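PDB 3N2S: FMN reductase (NADPH) from Bacillus subtilis, which uses NADPH to reduce flavin mononucleotide, and also reduces nitroaromatic compounds, quinones and azo dyes, working as a homodimeric flavoprotein. Local coordinates for residues 20-24 with 25-29; 140-143 with 144-147. All coordinates share one frame; numbering follows the deposited sequence.

How the contacts relate
Contacts 1 and 2 illustrate two ways in which a helix can begin. Contact 1 starts helix 24-35 with a reciprocal capping box; contact 2 starts helix 142-149 at Glu141, in the N-cap position, whose side chain lies along Lys144. Their centres lie 27 Å apart and their nearest atoms about 18 Å, so they do not touch. Each follows residues of an FMN pocket along the chain: His11, Arg12, Ser13 and Arg15 precede contact 1, and Cys133 to Gly137 precede contact 2. The side chain of Val145 in contact 2 is about 11 Å from a bound FMN, whereas contact 1 lies at the surface and meets the second subunit.

Contact 1: 20-24 with 25-29; sequences QLLTA and EEIDT
The carboxylate of Glu26, at the end of an extended chain, lies between Thr23 CG2, over one face at OE1, and Leu22 CD2, over the other. The backbone N of Thr23 donates to Glu26 OE1 at 3.0 Å from the anti side, tilted 26° out of the carboxylate plane. This is half of a capping box at the start of helix 24-35. The other half runs the opposite way: Glu26 N donates to Thr23 OG1 over 3.1 Å. With chi1 at 68°, Thr23 holds OG1 between its own N and carbonyl carbon, turned to Glu26 N, while Glu26 stretches its chain back far enough to reach the N-cap backbone. A water adds a second grip on the acid, giving one hydrogen to Glu26 OE1 at 2.7 Å and the other to Leu21 O. An alanine in place of Glu26 would probably leave the Thr23 N-H without its acceptor and break the water link to Leu21, so that the residues before the helix would be held less firmly. The capping box is accompanied by a hydrophobic staple, Leu22 CB on Ile27 CG1 at 3.8 Å, and both side chains also touch His75 of strand 75-82, seating the helix start against the sheet. Ordinary helical bonding begins with Ile27 N to Thr23 O at 3.0 Å and continues with Asp28 N to Ala24 O. The carboxylate of Asp28 reaches across the dimer, where OD1 forms a salt bridge with Lys178 of the second subunit. Within the first turn, Glu25 O takes two donors from opposite faces of its carbonyl plane, Thr29 N on one and Thr29 OG1, at 3.0 Å, on the other.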
loop_
_atom_site.group_PDB
_atom_site.type_symbol
_atom_site.label_atom_id
_atom_site.label_comp_id
_atom_site.label_asym_id
_atom_site.label_seq_id
_atom_site.Cartn_x
_atom_site.Cartn_y
_atom_site.Cartn_z
ATOM N N GLN A 20 21.017 -7.456 17.527
ATOM C CA GLN A 20 21.913 -6.970 16.464
ATOM C C GLN A 20 21.245 -5.868 15.640
ATOM O O GLN A 20 20.252 -6.129 14.954
ATOM C CB GLN A 20 22.379 -8.111 15.557
ATOM C CG GLN A 20 23.506 -7.699 14.599
ATOM C CD GLN A 20 23.929 -8.800 13.649
ATOM O OE1 GLN A 20 23.531 -9.961 13.775
ATOM N NE2 GLN A 20 24.735 -8.448 12.661
ATOM N N LEU A 21 21.800 -4.653 15.699
ATOM C CA LEU A 21 21.241 -3.518 14.968
ATOM C C LEU A 21 21.531 -3.623 13.472
ATOM O O LEU A 21 22.511 -4.256 13.065
ATOM C CB LEU A 21 21.731 -2.163 15.529
ATOM C CG LEU A 21 21.520 -1.874 17.036
ATOM C CD1 LEU A 21 22.296 -0.658 17.466
ATOM C CD2 LEU A 21 20.041 -1.703 17.389
ATOM N N LEU A 22 20.667 -3.009 12.650
ATOM C CA LEU A 22 20.894 -2.936 11.213
ATOM C C LEU A 22 22.067 -1.992 11.005
ATOM O O LEU A 22 22.209 -1.021 11.750
ATOM C CB LEU A 22 19.671 -2.367 10.483
ATOM C CG LEU A 22 18.358 -3.176 10.566
ATOM C CD1 LEU A 22 17.380 -2.696 9.501
ATOM C CD2 LEU A 22 18.596 -4.696 10.401
ATOM N N THR A 23 22.894 -2.274 10.000
ATOM C CA THR A 23 24.019 -1.401 9.669
ATOM C C THR A 23 23.493 -0.195 8.878
ATOM O O THR A 23 22.366 -0.238 8.365
ATOM C CB THR A 23 25.085 -2.179 8.877
ATOM O OG1 THR A 23 24.563 -2.507 7.588
ATOM C CG2 THR A 23 25.551 -3.445 9.604
ATOM N N ALA A 24 24.311 0.862 8.739
ATOM C CA ALA A 24 23.928 2.042 7.960
ATOM C C ALA A 24 23.731 1.664 6.487
ATOM O O ALA A 24 22.841 2.213 5.839
ATOM C CB ALA A 24 24.977 3.132 8.102
ATOM N N GLU A 25 24.518 0.688 5.985
ATOM C CA GLU A 25 24.426 0.169 4.610
ATOM C C GLU A 25 23.081 -0.569 4.393
ATOM O O GLU A 25 22.451 -0.393 3.346
ATOM C CB GLU A 25 25.599 -0.779 4.310
ATOM C CG GLU A 25 25.613 -1.326 2.891
ATOM C CD GLU A 25 26.502 -2.540 2.695
ATOM O OE1 GLU A 25 26.201 -3.600 3.293
ATOM O OE2 GLU A 25 27.494 -2.435 1.937
ATOM N N GLU A 26 22.672 -1.422 5.362
ATOM C CA GLU A 26 21.393 -2.155 5.296
ATOM C C GLU A 26 20.221 -1.167 5.291
ATOM O O GLU A 26 19.313 -1.327 4.477
ATOM C CB GLU A 26 21.253 -3.129 6.476
ATOM C CG GLU A 26 22.102 -4.384 6.323
ATOM C CD GLU A 26 22.200 -5.299 7.531
ATOM O OE1 GLU A 26 22.074 -4.811 8.677
ATOM O OE2 GLU A 26 22.443 -6.509 7.325
ATOM N N ILE A 27 20.253 -0.139 6.190
ATOM C CA ILE A 27 19.210 0.906 6.291
ATOM C C ILE A 27 19.141 1.666 4.963
ATOM O O ILE A 27 18.047 1.905 4.438
ATOM C CB ILE A 27 19.459 1.854 7.509
ATOM C CG1 ILE A 27 19.252 1.093 8.854
ATOM C CG2 ILE A 27 18.573 3.129 7.434
ATOM C CD1 ILE A 27 19.831 1.779 10.093
ATOM N N ASP A 28 20.324 2.041 4.425
ATOM C CA ASP A 28 20.388 2.734 3.145
ATOM C C ASP A 28 19.712 1.932 2.019
ATOM O O ASP A 28 18.893 2.490 1.289
ATOM C CB ASP A 28 21.839 3.079 2.779
ATOM C CG ASP A 28 21.917 3.903 1.526
ATOM O OD1 ASP A 28 21.563 5.090 1.586
ATOM O OD2 ASP A 28 22.267 3.337 0.470
ATOM N N THR A 29 20.025 0.634 1.916
ATOM C CA THR A 29 19.477 -0.275 0.898
ATOM C C THR A 29 17.946 -0.394 1.062
ATOM O O THR A 29 17.229 -0.316 0.069
ATOM C CB THR A 29 20.201 -1.626 0.968
ATOM O OG1 THR A 29 21.572 -1.416 0.652
ATOM C CG2 THR A 29 19.625 -2.664 0.026
HETATM O O HOH W 1 22.771 -6.023 10.971
#

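Contact 2: 140-143 with 144-147; sequences NELD and KVTE
Lys144 lies alongside Glu141, both chains pointing the same way, so that Glu141 OE2 rests on the methylenes CD and CE of Lys144, 3.4 Å from CD. The charged ends do not meet, since Glu141 OE2 and Lys144 NZ are 4.8 Å apart; any attraction is probably diffuse. Val145 follows, its N donating to Glu141 O at 3.0 Å in the carbonyl plane, while its side chain packs on Leu60 and Leu63 of helix 54-63. Thr146 makes two bonds back along the chain. Its N reaches Leu142 O, and its hydroxyl, set between N and carbonyl carbon by a chi1 of 62°, donates to Asp143 O at 2.8 Å from above the carbonyl plane. Tyr240 OH of helix 237-243 is also hydrogen-bonded to that hydroxyl. Glu147 adds a weak bond from N to Asp143 O and brings OE1 to 4.0 Å from Asp143 OD1, the carboxylate planes 87° apart, a pairing likely to be mildly unfavourable. Together these contacts make the N-terminal part of helix 142-149, with Glu141 at the N-cap position, packed against helices 54-63 and 237-243 and strand 155-164 in the nitroreductase fold.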
loop_
_atom_site.group_PDB
_atom_site.type_symbol
_atom_site.label_atom_id
_atom_site.label_comp_id
_atom_site.label_asym_id
_atom_site.label_seq_id
_atom_site.Cartn_x
_atom_site.Cartn_y
_atom_site.Cartn_z
ATOM N N ASN A 140 -3.444 3.419 17.553
ATOM C CA ASN A 140 -4.251 3.461 18.778
ATOM C C ASN A 140 -4.220 4.877 19.353
ATOM O O ASN A 140 -5.216 5.327 19.916
ATOM C CB ASN A 140 -3.713 2.475 19.843
ATOM C CG ASN A 140 -3.926 1.016 19.552
ATOM O OD1 ASN A 140 -4.888 0.625 18.896
ATOM N ND2 ASN A 140 -3.053 0.171 20.088
ATOM N N GLU A 141 -3.071 5.573 19.232
ATOM C CA GLU A 141 -2.862 6.891 19.831
ATOM C C GLU A 141 -2.054 7.793 18.907
ATOM O O GLU A 141 -0.974 8.226 19.278
ATOM C CB GLU A 141 -2.136 6.729 21.184
ATOM C CG GLU A 141 -2.841 5.816 22.176
ATOM C CD GLU A 141 -2.806 6.245 23.628
ATOM O OE1 GLU A 141 -2.558 5.376 24.493
ATOM O OE2 GLU A 141 -3.050 7.442 23.903
ATOM N N LEU A 142 -2.558 8.060 17.690
ATOM C CA LEU A 142 -1.810 8.879 16.733
ATOM C C LEU A 142 -1.416 10.276 17.228
ATOM O O LEU A 142 -0.354 10.738 16.843
ATOM C CB LEU A 142 -2.492 8.958 15.370
ATOM C CG LEU A 142 -2.289 7.816 14.383
ATOM C CD1 LEU A 142 -2.868 8.202 13.039
ATOM C CD2 LEU A 142 -0.771 7.412 14.235
ATOM N N ASP A 143 -2.228 10.924 18.105
ATOM C CA ASP A 143 -1.911 12.252 18.650
ATOM C C ASP A 143 -0.621 12.169 19.452
ATOM O O ASP A 143 0.246 13.016 19.295
ATOM C CB ASP A 143 -3.066 12.812 19.503
ATOM C CG ASP A 143 -3.073 14.342 19.615
ATOM O OD1 ASP A 143 -2.101 14.907 20.169
ATOM O OD2 ASP A 143 -4.071 14.968 19.187
ATOM N N LYS A 144 -0.444 11.096 20.240
ATOM C CA LYS A 144 0.780 10.905 21.012
ATOM C C LYS A 144 1.943 10.476 20.125
ATOM O O LYS A 144 3.067 10.900 20.368
ATOM C CB LYS A 144 0.553 9.945 22.192
ATOM C CG LYS A 144 -0.401 10.544 23.226
ATOM C CD LYS A 144 -0.563 9.685 24.471
ATOM C CE LYS A 144 -1.663 10.186 25.387
ATOM N NZ LYS A 144 -1.443 11.587 25.840
ATOM N N VAL A 145 1.685 9.665 19.083
ATOM C CA VAL A 145 2.706 9.230 18.113
ATOM C C VAL A 145 3.272 10.459 17.359
ATOM O O VAL A 145 4.498 10.600 17.258
ATOM C CB VAL A 145 2.166 8.122 17.163
ATOM C CG1 VAL A 145 3.133 7.850 16.019
ATOM C CG2 VAL A 145 1.882 6.829 17.941
ATOM N N THR A 146 2.376 11.404 16.939
ATOM C CA THR A 146 2.826 12.616 16.251
ATOM C C THR A 146 3.687 13.484 17.175
ATOM O O THR A 146 4.603 14.149 16.687
ATOM C CB THR A 146 1.655 13.403 15.624
ATOM O OG1 THR A 146 0.757 13.837 16.642
ATOM C CG2 THR A 146 0.903 12.602 14.559
ATOM N N GLU A 147 3.428 13.449 18.509
ATOM C CA GLU A 147 4.244 14.185 19.477
ATOM C C GLU A 147 5.618 13.518 19.624
ATOM O O GLU A 147 6.619 14.225 19.703
ATOM C CB GLU A 147 3.566 14.257 20.857
ATOM C CG GLU A 147 2.285 15.056 20.907
ATOM C CD GLU A 147 1.861 15.294 22.339
ATOM O OE1 GLU A 147 0.873 14.669 22.781
ATOM O OE2 GLU A 147 2.558 16.061 23.043
#